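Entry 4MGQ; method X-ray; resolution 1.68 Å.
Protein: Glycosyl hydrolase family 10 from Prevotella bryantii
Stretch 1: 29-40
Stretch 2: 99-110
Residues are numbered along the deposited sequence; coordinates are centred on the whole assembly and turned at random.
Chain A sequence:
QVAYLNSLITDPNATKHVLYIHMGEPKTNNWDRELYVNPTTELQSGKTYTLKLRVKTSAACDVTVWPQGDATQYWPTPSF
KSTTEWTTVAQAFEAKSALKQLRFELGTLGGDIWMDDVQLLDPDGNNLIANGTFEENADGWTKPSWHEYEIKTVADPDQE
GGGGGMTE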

# COMPACT_ATOMS: atom_id res chain seq x y z
N ASN A 29 -16.15 -0.19 -12.03
CA ASN A 29 -16.35 0.08 -10.61
C ASN A 29 -15.04 0.07 -9.82
O ASN A 29 -14.11 -0.62 -10.20
CB ASN A 29 -17.29 -0.96 -9.99
CG ASN A 29 -18.52 -1.21 -10.83
OD1 ASN A 29 -18.66 -2.28 -11.44
ND2 ASN A 29 -19.42 -0.25 -10.85
N ASN A 30 -15.01 0.85 -8.74
CA ASN A 30 -13.96 0.78 -7.72
C ASN A 30 -13.50 -0.63 -7.40
O ASN A 30 -12.31 -0.93 -7.34
CB ASN A 30 -14.46 1.40 -6.41
CG ASN A 30 -14.17 2.86 -6.31
OD1 ASN A 30 -13.14 3.34 -6.80
ND2 ASN A 30 -15.06 3.59 -5.65
N TRP A 31 -14.49 -1.48 -7.17
CA TRP A 31 -14.22 -2.81 -6.66
C TRP A 31 -13.82 -3.82 -7.73
O TRP A 31 -13.58 -4.97 -7.41
CB TRP A 31 -15.45 -3.33 -5.89
CG TRP A 31 -16.70 -3.41 -6.72
CD1 TRP A 31 -17.02 -4.38 -7.63
CD2 TRP A 31 -17.80 -2.49 -6.72
NE1 TRP A 31 -18.24 -4.12 -8.19
CE2 TRP A 31 -18.74 -2.96 -7.65
CE3 TRP A 31 -18.08 -1.31 -6.01
CZ2 TRP A 31 -19.95 -2.30 -7.90
CZ3 TRP A 31 -19.27 -0.66 -6.26
CH2 TRP A 31 -20.20 -1.16 -7.19
N ASP A 32 -13.71 -3.40 -8.99
CA ASP A 32 -13.35 -4.33 -10.06
C ASP A 32 -11.87 -4.67 -10.10
O ASP A 32 -11.44 -5.55 -10.85
CB ASP A 32 -13.78 -3.77 -11.43
CG ASP A 32 -15.29 -3.73 -11.60
OD1 ASP A 32 -15.98 -4.53 -10.93
OD2 ASP A 32 -15.79 -2.90 -12.39
N ARG A 33 -11.08 -3.95 -9.31
CA ARG A 33 -9.65 -4.23 -9.20
C ARG A 33 -9.25 -3.84 -7.79
O ARG A 33 -9.26 -2.67 -7.45
CB ARG A 33 -8.85 -3.43 -10.24
CG ARG A 33 -7.36 -3.78 -10.30
CD ARG A 33 -6.58 -2.76 -11.14
NE ARG A 33 -6.89 -2.85 -12.57
CZ ARG A 33 -7.41 -1.86 -13.29
NH1 ARG A 33 -7.72 -0.70 -12.74
NH2 ARG A 33 -7.64 -2.04 -14.59
N GLU A 34 -8.94 -4.84 -6.96
CA GLU A 34 -8.60 -4.56 -5.57
C GLU A 34 -7.28 -5.21 -5.16
O GLU A 34 -6.94 -6.31 -5.61
CB GLU A 34 -9.73 -5.02 -4.63
CG GLU A 34 -11.03 -4.23 -4.81
CD GLU A 34 -12.13 -4.59 -3.81
OE1 GLU A 34 -11.93 -5.46 -2.95
OE2 GLU A 34 -13.23 -3.99 -3.89
N LEU A 35 -6.57 -4.50 -4.30
CA LEU A 35 -5.33 -4.95 -3.69
C LEU A 35 -5.51 -4.93 -2.17
O LEU A 35 -5.99 -3.94 -1.61
CB LEU A 35 -4.17 -4.05 -4.12
CG LEU A 35 -2.82 -4.28 -3.44
CD1 LEU A 35 -2.22 -5.59 -3.89
CD2 LEU A 35 -1.87 -3.11 -3.73
N TYR A 36 -5.10 -6.01 -1.51
CA TYR A 36 -5.34 -6.18 -0.08
C TYR A 36 -4.07 -6.33 0.72
O TYR A 36 -3.14 -6.99 0.29
CB TYR A 36 -6.17 -7.42 0.17
CG TYR A 36 -7.52 -7.45 -0.49
CD1 TYR A 36 -8.28 -6.29 -0.62
CD2 TYR A 36 -8.02 -8.63 -0.99
CE1 TYR A 36 -9.53 -6.33 -1.23
CE2 TYR A 36 -9.25 -8.67 -1.60
CZ TYR A 36 -10.01 -7.53 -1.70
OH TYR A 36 -11.24 -7.61 -2.32
N VAL A 37 -4.07 -5.76 1.92
CA VAL A 37 -3.04 -6.08 2.91
C VAL A 37 -3.70 -6.10 4.28
O VAL A 37 -4.62 -5.33 4.55
CB VAL A 37 -1.87 -5.07 2.85
CG1 VAL A 37 -2.30 -3.70 3.33
CG2 VAL A 37 -0.67 -5.59 3.66
N ASN A 38 -3.27 -7.03 5.14
CA ASN A 38 -3.85 -7.15 6.48
C ASN A 38 -2.87 -6.67 7.55
O ASN A 38 -1.77 -7.20 7.64
CB ASN A 38 -4.24 -8.60 6.77
CG ASN A 38 -5.54 -9.02 6.09
OD1 ASN A 38 -5.92 -8.48 5.06
ND2 ASN A 38 -6.22 -9.99 6.69
N PRO A 39 -3.28 -5.67 8.36
CA PRO A 39 -2.46 -5.25 9.50
C PRO A 39 -2.15 -6.43 10.40
O PRO A 39 -3.01 -7.30 10.56
CB PRO A 39 -3.34 -4.21 10.20
CG PRO A 39 -4.20 -3.67 9.10
CD PRO A 39 -4.49 -4.85 8.22
N THR A 40 -0.94 -6.47 10.95
CA THR A 40 -0.52 -7.63 11.75
C THR A 40 -1.19 -7.68 13.13
O THR A 40 -1.16 -8.72 13.80
CB THR A 40 1.01 -7.63 11.92
OG1 THR A 40 1.44 -6.37 12.44
CG2 THR A 40 1.68 -7.87 10.58
N LEU A 99 -11.19 -3.58 12.59
CA LEU A 99 -10.89 -3.70 11.17
C LEU A 99 -9.67 -4.59 10.96
O LEU A 99 -8.66 -4.42 11.65
CB LEU A 99 -10.65 -2.32 10.56
CG LEU A 99 -11.77 -1.30 10.79
CD1 LEU A 99 -11.23 0.12 10.72
CD2 LEU A 99 -12.89 -1.51 9.77
N LYS A 100 -9.75 -5.53 10.03
CA LYS A 100 -8.66 -6.49 9.86
C LYS A 100 -7.96 -6.42 8.50
O LYS A 100 -6.94 -7.08 8.30
CB LYS A 100 -9.18 -7.91 10.09
CG LYS A 100 -10.06 -8.42 8.99
CD LYS A 100 -10.34 -9.92 9.14
CE LYS A 100 -10.99 -10.23 10.48
NZ LYS A 100 -12.23 -9.44 10.71
N GLN A 101 -8.49 -5.61 7.58
CA GLN A 101 -7.96 -5.57 6.22
C GLN A 101 -7.99 -4.15 5.65
O GLN A 101 -8.90 -3.38 5.96
CB GLN A 101 -8.76 -6.52 5.31
CG GLN A 101 -8.25 -6.60 3.88
CD GLN A 101 -9.05 -7.58 3.03
OE1 GLN A 101 -10.24 -7.40 2.81
NE2 GLN A 101 -8.39 -8.62 2.56
N LEU A 102 -6.98 -3.79 4.85
CA LEU A 102 -7.03 -2.57 4.05
C LEU A 102 -7.32 -2.94 2.61
O LEU A 102 -6.57 -3.71 2.00
CB LEU A 102 -5.71 -1.79 4.11
CG LEU A 102 -5.28 -1.28 5.48
CD1 LEU A 102 -4.01 -0.43 5.33
CD2 LEU A 102 -6.38 -0.48 6.13
N ARG A 103 -8.40 -2.39 2.06
CA ARG A 103 -8.75 -2.62 0.65
C ARG A 103 -8.33 -1.43 -0.20
O ARG A 103 -8.90 -0.35 -0.04
CB ARG A 103 -10.26 -2.85 0.50
CG ARG A 103 -10.79 -4.07 1.28
CD ARG A 103 -12.32 -4.12 1.32
NE ARG A 103 -12.89 -4.05 -0.03
CZ ARG A 103 -14.15 -3.71 -0.27
NH1 ARG A 103 -14.97 -3.41 0.73
NH2 ARG A 103 -14.59 -3.64 -1.52
N PHE A 104 -7.36 -1.62 -1.09
CA PHE A 104 -6.99 -0.60 -2.06
C PHE A 104 -7.92 -0.75 -3.27
O PHE A 104 -7.89 -1.77 -3.96
CB PHE A 104 -5.52 -0.71 -2.48
CG PHE A 104 -4.53 -0.31 -1.41
CD1 PHE A 104 -4.36 -1.09 -0.27
CD2 PHE A 104 -3.75 0.83 -1.56
CE1 PHE A 104 -3.45 -0.72 0.72
CE2 PHE A 104 -2.81 1.20 -0.58
CZ PHE A 104 -2.67 0.42 0.56
N GLU A 105 -8.75 0.25 -3.51
CA GLU A 105 -9.74 0.21 -4.59
C GLU A 105 -9.15 0.82 -5.85
O GLU A 105 -9.05 2.04 -5.97
CB GLU A 105 -10.99 0.97 -4.18
CG GLU A 105 -11.62 0.42 -2.91
CD GLU A 105 -12.06 -1.01 -3.08
OE1 GLU A 105 -12.87 -1.28 -4.00
OE2 GLU A 105 -11.59 -1.89 -2.33
N LEU A 106 -8.74 -0.04 -6.78
CA LEU A 106 -8.00 0.41 -7.95
C LEU A 106 -8.82 0.34 -9.23
O LEU A 106 -8.29 0.58 -10.31
CB LEU A 106 -6.73 -0.42 -8.13
CG LEU A 106 -5.79 -0.55 -6.94
CD1 LEU A 106 -4.63 -1.48 -7.28
CD2 LEU A 106 -5.27 0.81 -6.52
N GLY A 107 -10.10 0.01 -9.11
CA GLY A 107 -10.89 -0.34 -10.28
C GLY A 107 -11.07 0.75 -11.32
O GLY A 107 -11.10 0.45 -12.51
N THR A 108 -11.21 1.99 -10.88
CA THR A 108 -11.44 3.08 -11.82
C THR A 108 -10.13 3.67 -12.37
O THR A 108 -10.15 4.57 -13.21
CB THR A 108 -12.28 4.21 -11.17
OG1 THR A 108 -11.53 4.85 -10.14
CG2 THR A 108 -13.58 3.64 -10.58
N LEU A 109 -8.99 3.15 -11.90
CA LEU A 109 -7.70 3.66 -12.34
C LEU A 109 -7.25 2.99 -13.64
O LEU A 109 -7.69 1.88 -13.96
CB LEU A 109 -6.63 3.45 -11.26
CG LEU A 109 -7.00 3.96 -9.87
CD1 LEU A 109 -5.82 3.70 -8.93
CD2 LEU A 109 -7.39 5.44 -9.88
N GLY A 110 -6.37 3.66 -14.37
CA GLY A 110 -5.75 3.09 -15.54
C GLY A 110 -4.24 3.25 -15.49
O GLY A 110 -3.73 4.15 -14.81
O HOH W 1 -11.09 2.89 -8.13
O HOH W 2 -5.67 -7.76 10.68

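The two stretches pair as neighbouring antiparallel strands, their N-to-C directions 158° apart, and bury 1042 Å² between them. Leu-99 makes no contact. At Lys-100 the pairing is loose: its carbonyl O lies 3.3 Å from Pro-39 CD, and water 2 donates both to this oxygen and to Pro-39 O, bridging the backbones where direct hydrogen bonds have ceased. The side chain of Gln-101 extends to the neighbouring strand, placing NE2 over one face of the Tyr-36 ring, 3.4 Å from Tyr-36 CG.

Regular pairing begins at Leu-102, whose N donates to Val-37 O (2.8 Å) and whose O accepts from Val-37 N (3.2 Å). Arg-103 lies on the opposite face, with Glu-34, Tyr-36 and Glu-105, where polar and charged groups meet. It forms a salt bridge with Glu-34, Arg-103 NH2 to Glu-34 OE2 at 2.8 Å, supplemented by a weak hydrogen bond from Arg-103 NE to Glu-34 OE1 (3.4 Å). Glu-34 OE1 also accepts a very short bond from Tyr-36 OH (2.3 Å).

Phe-104 repeats the pattern of Leu-102 with Leu-35: Phe-104 N to Leu-35 O is 2.7 Å and Leu-35 N to Phe-104 O 3.1 Å. The side chains of Leu-35, Val-37, Leu-102 and Phe-104 share one face of the sheet and form an apolar cluster, in which Val-37 CG1 meets the edge of the Phe-104 ring at CE1 (4.1 Å). Glu-105 OE1 lies 2.7 Å from Glu-34 OE2, an unusually short gap between two carboxylate oxygens; whether a proton is shared there is left open.

Beyond the strand, Leu-106 N donates to Arg-33 O (2.8 Å) as a type I turn carries the chain to Leu-109. Arg-33 NH1 clasps this turn, donating to Leu-106 O (2.8 Å) and Leu-109 O (2.9 Å). Gly-107 N bonds Asn-30 O (3.0 Å); an ideal CB on Gly-107 would lie 1.9 Å from Asn-29 O, so the close approach depends on glycine. Finally, water 1 links Thr-108 N to Asn-30 OD1.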